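Local structure of sarcoplasmic calcium-binding proteins II, V, VI, and VII (Branchiostoma lanceolatum, 2SAS) at residues A[159-162]-A[163-167]. The protein binds calcium ions through EF-hand loops in muscle and, like parvalbumins, seems more abundant in fast-contracting muscles, a distribution that establishes no functional relationship. Residues are numbered along the deposited sequence; the frame is centred on the assembly and turned at random.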
loop_
_atom_site.group_PDB
_atom_site.type_symbol
_atom_site.label_atom_id
_atom_site.label_comp_id
_atom_site.label_asym_id
_atom_site.label_seq_id
_atom_site.Cartn_x
_atom_site.Cartn_y
_atom_site.Cartn_z
ATOM N N ASN A 159 -15.927 -16.736 9.874
ATOM C CA ASN A 159 -15.541 -16.629 11.286
ATOM C C ASN A 159 -14.046 -16.437 11.424
ATOM O O ASN A 159 -13.677 -15.984 12.522
ATOM C CB ASN A 159 -16.025 -17.754 12.190
ATOM C CG ASN A 159 -17.517 -17.875 11.969
ATOM O OD1 ASN A 159 -17.875 -18.646 11.062
ATOM N ND2 ASN A 159 -18.300 -17.085 12.684
ATOM N N ARG A 160 -13.278 -16.777 10.416
ATOM C CA ARG A 160 -11.820 -16.623 10.481
ATOM C C ARG A 160 -11.536 -15.135 10.155
ATOM O O ARG A 160 -10.752 -14.525 10.863
ATOM C CB ARG A 160 -11.077 -17.491 9.490
ATOM C CG ARG A 160 -9.802 -18.091 10.061
ATOM C CD ARG A 160 -8.868 -17.092 10.567
ATOM N NE ARG A 160 -8.039 -17.565 11.701
ATOM C CZ ARG A 160 -6.726 -17.348 11.643
ATOM N NH1 ARG A 160 -6.308 -16.855 10.459
ATOM N NH2 ARG A 160 -5.819 -17.572 12.538
ATOM N N TYR A 161 -12.266 -14.680 9.163
ATOM C CA TYR A 161 -12.231 -13.340 8.651
ATOM C C TYR A 161 -12.439 -12.316 9.800
ATOM O O TYR A 161 -11.544 -11.485 9.993
ATOM C CB TYR A 161 -13.228 -13.043 7.486
ATOM C CG TYR A 161 -12.842 -11.677 6.967
ATOM C CD1 TYR A 161 -11.709 -11.508 6.169
ATOM C CD2 TYR A 161 -13.578 -10.537 7.325
ATOM C CE1 TYR A 161 -11.373 -10.264 5.668
ATOM C CE2 TYR A 161 -13.230 -9.276 6.845
ATOM C CZ TYR A 161 -12.119 -9.143 6.040
ATOM O OH TYR A 161 -11.749 -7.885 5.651
ATOM N N LYS A 162 -13.572 -12.434 10.429
ATOM C CA LYS A 162 -14.042 -11.711 11.570
ATOM C C LYS A 162 -12.923 -11.576 12.632
ATOM O O LYS A 162 -12.754 -10.474 13.135
ATOM C CB LYS A 162 -15.218 -12.394 12.300
ATOM C CG LYS A 162 -16.564 -12.311 11.535
ATOM C CD LYS A 162 -17.671 -12.977 12.342
ATOM C CE LYS A 162 -19.015 -12.956 11.623
ATOM N NZ LYS A 162 -20.114 -13.204 12.598
ATOM N N GLU A 163 -12.228 -12.659 12.919
ATOM C CA GLU A 163 -11.179 -12.716 13.938
ATOM C C GLU A 163 -10.012 -11.825 13.546
ATOM O O GLU A 163 -9.437 -11.112 14.368
ATOM C CB GLU A 163 -10.619 -14.133 14.197
ATOM C CG GLU A 163 -11.499 -15.307 14.581
ATOM C CD GLU A 163 -10.851 -16.683 14.614
ATOM O OE1 GLU A 163 -9.642 -16.895 14.545
ATOM O OE2 GLU A 163 -11.680 -17.642 14.698
ATOM N N LEU A 164 -9.656 -11.966 12.263
ATOM C CA LEU A 164 -8.524 -11.198 11.720
ATOM C C LEU A 164 -8.884 -9.739 11.576
ATOM O O LEU A 164 -8.088 -8.848 11.918
ATOM C CB LEU A 164 -8.069 -11.911 10.469
ATOM C CG LEU A 164 -7.665 -13.375 10.595
ATOM C CD1 LEU A 164 -7.628 -13.986 9.199
ATOM C CD2 LEU A 164 -6.279 -13.423 11.231
ATOM N N TYR A 165 -10.104 -9.472 11.103
ATOM C CA TYR A 165 -10.506 -8.037 10.986
ATOM C C TYR A 165 -10.347 -7.366 12.361
ATOM O O TYR A 165 -9.663 -6.339 12.444
ATOM C CB TYR A 165 -11.860 -7.879 10.328
ATOM C CG TYR A 165 -12.404 -6.493 10.162
ATOM C CD1 TYR A 165 -13.060 -5.892 11.254
ATOM C CD2 TYR A 165 -12.360 -5.779 8.992
ATOM C CE1 TYR A 165 -13.646 -4.640 11.146
ATOM C CE2 TYR A 165 -12.913 -4.497 8.853
ATOM C CZ TYR A 165 -13.585 -3.953 9.928
ATOM O OH TYR A 165 -14.152 -2.695 9.847
ATOM N N TYR A 166 -10.856 -8.037 13.380
ATOM C CA TYR A 166 -10.793 -7.614 14.773
ATOM C C TYR A 166 -9.374 -7.282 15.211
ATOM O O TYR A 166 -9.094 -6.261 15.863
ATOM C CB TYR A 166 -11.323 -8.701 15.761
ATOM C CG TYR A 166 -11.282 -8.183 17.185
ATOM C CD1 TYR A 166 -12.087 -7.091 17.522
ATOM C CD2 TYR A 166 -10.496 -8.734 18.210
ATOM C CE1 TYR A 166 -12.143 -6.538 18.792
ATOM C CE2 TYR A 166 -10.509 -8.187 19.492
ATOM C CZ TYR A 166 -11.337 -7.106 19.781
ATOM O OH TYR A 166 -11.376 -6.578 21.050
ATOM N N ARG A 167 -8.460 -8.176 14.879
ATOM C CA ARG A 167 -7.056 -8.004 15.285
ATOM C C ARG A 167 -6.361 -6.893 14.517
ATOM O O ARG A 167 -5.419 -6.314 15.091
ATOM C CB ARG A 167 -6.281 -9.299 15.146
ATOM C CG ARG A 167 -6.809 -10.413 16.070
ATOM C CD ARG A 167 -6.057 -11.642 15.574
ATOM N NE ARG A 167 -6.220 -12.741 16.498
ATOM C CZ ARG A 167 -5.372 -12.906 17.529
ATOM N NH1 ARG A 167 -4.339 -12.054 17.646
ATOM N NH2 ARG A 167 -5.530 -13.918 18.371
#
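Arg160 and Glu163, one turn apart on helix 158-170 in the fourth EF-hand, form a salt bridge, NE to OE1 at 3.3 Å. Its hydrogen bond is weak, bent to 126° at the hydrogen. The guanidinium and carboxylate planes stand 67° apart. An arginine chain bent at chi2 and chi3 turns the guanidinium outward beside Leu164, near Glu163, whereas the glutamate reaches it extended.

Van der Waals contacts follow at the i to i+4 spacing. Leu164 sets CD2 over one face of the guanidinium, while its CD1 lies 3.4 Å from Arg160 NH1; Ile148 of helix 141-149 touches both residues. Farther round, the apolar pair is Tyr161 CE2 and Tyr165 CB, 4.0 Å apart. Because CG of Tyr161 stands anti to the backbone N (chi1 -170°), its ring runs on toward Tyr165, and the phenol OH comes to the edge of the Tyr165 ring. Both buried tyrosines lean on helix 103-114, which leads into a calcium-binding loop.

Among the alpha-helical backbone bonds beneath are Leu164 N to Arg160 O at 3.1 Å and Tyr165 N to Tyr161 O at 2.7 Å.

An alanine in place of Arg160 is likely to leave the Glu163 carboxylate without its charged mate and strip Leu164 CD2 of its flat cover. The helix exemplifies how i to i+3 and i to i+4 spacings bring side chains together: the bent ion pair probably adds little directional hold, while Leu164 and the tyrosines, buried against helices 141-149 and 103-114, tie the helix into the fold.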